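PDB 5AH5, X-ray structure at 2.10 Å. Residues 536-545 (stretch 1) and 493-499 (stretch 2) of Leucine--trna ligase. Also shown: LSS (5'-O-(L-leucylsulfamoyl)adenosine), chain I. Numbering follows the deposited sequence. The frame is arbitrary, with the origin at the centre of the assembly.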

# COMPACT_ATOMS: atom_id res chain seq x y z
N TYR B 536 7.82 5.23 4.27
CA TYR B 536 8.81 6.09 3.57
C TYR B 536 8.19 7.06 2.53
O TYR B 536 8.57 8.21 2.46
CB TYR B 536 9.81 5.20 2.87
CG TYR B 536 10.68 4.31 3.76
CD1 TYR B 536 11.32 4.80 4.89
CD2 TYR B 536 10.86 3.00 3.45
CE1 TYR B 536 12.10 3.97 5.70
CE2 TYR B 536 11.68 2.17 4.20
CZ TYR B 536 12.30 2.65 5.32
OH TYR B 536 13.05 1.77 6.02
N SER B 537 7.28 6.55 1.69
CA SER B 537 6.51 7.33 0.70
C SER B 537 5.73 8.49 1.33
O SER B 537 5.70 9.61 0.77
CB SER B 537 5.55 6.39 -0.06
OG SER B 537 4.58 5.82 0.82
N ARG B 538 5.10 8.25 2.49
CA ARG B 538 4.43 9.37 3.15
C ARG B 538 5.49 10.37 3.62
O ARG B 538 5.30 11.58 3.47
CB ARG B 538 3.55 8.92 4.30
CG ARG B 538 2.39 8.02 3.87
CD ARG B 538 1.62 7.54 5.12
NE ARG B 538 1.11 8.74 5.80
CZ ARG B 538 1.26 9.06 7.09
NH1 ARG B 538 1.80 8.24 7.98
NH2 ARG B 538 0.79 10.24 7.49
N PHE B 539 6.60 9.88 4.15
CA PHE B 539 7.65 10.78 4.64
C PHE B 539 8.24 11.64 3.50
O PHE B 539 8.38 12.86 3.61
CB PHE B 539 8.75 9.97 5.35
CG PHE B 539 10.03 10.72 5.54
CD1 PHE B 539 10.05 11.95 6.17
CD2 PHE B 539 11.24 10.19 5.10
CE1 PHE B 539 11.23 12.65 6.38
CE2 PHE B 539 12.43 10.89 5.28
CZ PHE B 539 12.43 12.12 5.92
N ILE B 540 8.52 11.02 2.37
CA ILE B 540 9.24 11.73 1.30
C ILE B 540 8.27 12.70 0.62
O ILE B 540 8.71 13.74 0.12
CB ILE B 540 9.97 10.74 0.34
CG1 ILE B 540 11.21 10.17 1.04
CG2 ILE B 540 10.36 11.32 -1.01
CD1 ILE B 540 12.22 11.19 1.49
N THR B 541 6.96 12.40 0.68
CA THR B 541 5.96 13.31 0.10
C THR B 541 5.91 14.62 0.88
O THR B 541 5.94 15.71 0.31
CB THR B 541 4.62 12.60 -0.06
OG1 THR B 541 4.80 11.52 -1.01
CG2 THR B 541 3.51 13.58 -0.59
N LYS B 542 5.97 14.52 2.19
CA LYS B 542 6.00 15.70 3.04
C LYS B 542 7.28 16.50 2.84
O LYS B 542 7.26 17.71 2.77
CB LYS B 542 5.83 15.26 4.50
CG LYS B 542 4.47 14.55 4.73
CD LYS B 542 4.18 14.31 6.18
CE LYS B 542 2.89 13.51 6.42
NZ LYS B 542 1.70 14.10 5.72
N VAL B 543 8.39 15.81 2.76
CA VAL B 543 9.67 16.47 2.50
C VAL B 543 9.59 17.23 1.18
O VAL B 543 9.88 18.41 1.15
CB VAL B 543 10.86 15.45 2.51
CG1 VAL B 543 12.13 16.12 2.01
CG2 VAL B 543 11.07 14.92 3.89
N LEU B 544 9.15 16.57 0.10
CA LEU B 544 9.09 17.22 -1.18
C LEU B 544 8.06 18.33 -1.24
O LEU B 544 8.24 19.32 -1.98
CB LEU B 544 8.85 16.19 -2.33
CG LEU B 544 9.92 15.10 -2.50
CD1 LEU B 544 9.44 14.00 -3.46
CD2 LEU B 544 11.25 15.70 -2.97
N HIS B 545 6.99 18.19 -0.47
CA HIS B 545 6.00 19.26 -0.29
C HIS B 545 6.69 20.47 0.32
O HIS B 545 6.81 21.52 -0.33
CB HIS B 545 4.83 18.75 0.57
CG HIS B 545 3.78 19.77 0.88
ND1 HIS B 545 2.97 19.67 1.98
CD2 HIS B 545 3.40 20.89 0.23
CE1 HIS B 545 2.12 20.68 2.00
NE2 HIS B 545 2.36 21.43 0.95
C1 LSS I . 7.06 -4.98 -4.15
N1 LSS I . -0.80 -12.29 -3.46
O1 LSS I . 6.56 -5.35 -3.11
S1 LSS I . 6.59 -7.12 -5.28
C2 LSS I . -1.24 -11.04 -3.53
N2 LSS I . 7.15 -5.73 -5.23
O2 LSS I . 1.66 -7.23 -2.32
N3 LSS I . -0.44 -10.00 -3.84
O3 LSS I . 1.41 -4.97 -3.89
C4 LSS I . 0.87 -10.24 -4.10
N4 LSS I . 8.54 -3.40 -5.40
O4 LSS I . 2.28 -7.51 -5.80
C5 LSS I . 1.40 -11.52 -3.95
O5 LSS I . 5.01 -7.02 -5.08
C6 LSS I . 0.55 -12.55 -3.60
N6 LSS I . 1.05 -13.81 -3.52
C7 LSS I . 7.09 -1.05 -3.96
N7 LSS I . 2.73 -11.45 -4.22
C8 LSS I . 3.04 -10.15 -4.47
C9 LSS I . 6.62 -2.50 -4.06
N9 LSS I . 1.89 -9.43 -4.43
CA LSS I . 7.68 -3.61 -4.21
C10 LSS I . 7.81 -0.85 -2.62
C11 LSS I . 5.84 -0.12 -4.18
O1A LSS I . 7.01 -8.10 -4.27
C21 LSS I . 1.73 -8.00 -4.59
C22 LSS I . 2.40 -7.23 -3.51
C23 LSS I . 2.55 -5.84 -4.12
C24 LSS I . 2.74 -6.19 -5.58
C25 LSS I . 4.21 -6.28 -5.99
O2A LSS I . 6.71 -7.71 -6.59
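Stretch 2 493-499: SSWYFLR

A short irregular segment can pack on a helix without a single hydrogen bond between them, here along the face made by Ser537, Ile540, Thr541 and Leu544, and residues 493-499 of this leucine--tRNA ligase illustrate the principle. At the apolar centre, Leu544 points toward the segment and its CD1 lies 3.5 Å from CD1 of Leu498. Leu544 CD1 is also 4.2 Å from CB of Trp495, while one helical turn earlier Ile540 CG2 approaches that Trp495 CB at 4.0 Å. Trp495 thus contributes the base of its side chain, its indole leading away from the helix.

Alongside, Phe497 directs its ring at Ser537 and Thr541. Its CE2 is 3.8 Å from CB of Ser537, and its CZ meets Thr541 OG1 at 3.6 Å, at the ring edge. That hydroxyl is already occupied, since Thr541 OG1 donates to Ser537 O at 2.8 Å.

The polar edge belongs to Ser494, whose OG stands 3.5 Å from Ile540 CG1. Here the backbones come closest, CA of Ser537 and CA of Ser494 being 4.2 Å apart, and a CA-H...O contact joins Ser537 CA to Ser494 O at 3.4 Å. Residues 496-498 have helical phi/psi without a helix's regular bonding, though Leu498 N reaches Trp495 O at 2.9 Å. The segment runs obliquely in the helix's general sense, its backbone drawing away, and Leu498 reaches back to Leu544 with its side chain.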

# COMPACT_ATOMS: atom_id res chain seq x y z
N SER B 493 11.64 3.73 -4.43
CA SER B 493 10.23 3.53 -4.41
C SER B 493 9.52 4.52 -3.50
O SER B 493 8.33 4.46 -3.43
CB SER B 493 9.94 2.05 -4.03
OG SER B 493 10.45 1.69 -2.77
N SER B 494 10.24 5.43 -2.80
CA SER B 494 9.61 6.38 -1.97
C SER B 494 8.94 7.56 -2.70
O SER B 494 8.18 8.29 -2.08
CB SER B 494 10.57 6.92 -0.91
OG SER B 494 11.56 7.76 -1.50
N TRP B 495 9.27 7.76 -3.98
CA TRP B 495 8.81 8.88 -4.77
C TRP B 495 8.50 8.52 -6.23
O TRP B 495 8.14 9.37 -7.02
CB TRP B 495 9.84 9.98 -4.71
CG TRP B 495 11.07 9.71 -5.57
CD1 TRP B 495 12.09 8.89 -5.25
CD2 TRP B 495 11.36 10.20 -6.88
NE1 TRP B 495 13.03 8.84 -6.27
CE2 TRP B 495 12.60 9.64 -7.28
CE3 TRP B 495 10.74 11.10 -7.75
CZ2 TRP B 495 13.17 9.92 -8.50
CZ3 TRP B 495 11.28 11.36 -8.93
CH2 TRP B 495 12.53 10.80 -9.31
N TYR B 496 8.58 7.25 -6.61
CA TYR B 496 8.40 6.88 -8.04
C TYR B 496 7.08 7.30 -8.67
O TYR B 496 6.99 7.47 -9.91
CB TYR B 496 8.54 5.36 -8.21
CG TYR B 496 7.36 4.47 -7.76
CD1 TYR B 496 7.09 4.24 -6.44
CD2 TYR B 496 6.56 3.84 -8.69
CE1 TYR B 496 6.05 3.41 -6.03
CE2 TYR B 496 5.49 3.00 -8.31
CZ TYR B 496 5.23 2.80 -6.99
OH TYR B 496 4.20 1.99 -6.60
N PHE B 497 6.05 7.29 -7.83
CA PHE B 497 4.71 7.68 -8.23
C PHE B 497 4.66 9.16 -8.67
O PHE B 497 3.75 9.56 -9.44
CB PHE B 497 3.67 7.38 -7.10
CG PHE B 497 4.12 7.86 -5.74
CD1 PHE B 497 3.86 9.13 -5.33
CD2 PHE B 497 4.87 7.07 -4.92
CE1 PHE B 497 4.32 9.58 -4.13
CE2 PHE B 497 5.35 7.52 -3.71
CZ PHE B 497 5.09 8.78 -3.32
N LEU B 498 5.54 9.99 -8.12
CA LEU B 498 5.75 11.36 -8.62
C LEU B 498 6.56 11.50 -9.91
O LEU B 498 6.65 12.63 -10.45
CB LEU B 498 6.36 12.25 -7.52
CG LEU B 498 5.70 12.20 -6.18
CD1 LEU B 498 6.53 12.94 -5.15
CD2 LEU B 498 4.26 12.68 -6.31
N ARG B 499 7.14 10.39 -10.41
CA ARG B 499 7.97 10.42 -11.58
C ARG B 499 7.24 9.96 -12.79
O ARG B 499 7.53 10.42 -13.93
CB ARG B 499 9.23 9.56 -11.35
CG ARG B 499 10.14 9.37 -12.55
CD ARG B 499 10.90 10.66 -12.84
NE ARG B 499 11.91 10.49 -13.89
CZ ARG B 499 12.67 11.48 -14.38
NH1 ARG B 499 12.54 12.72 -13.92
NH2 ARG B 499 13.54 11.22 -15.34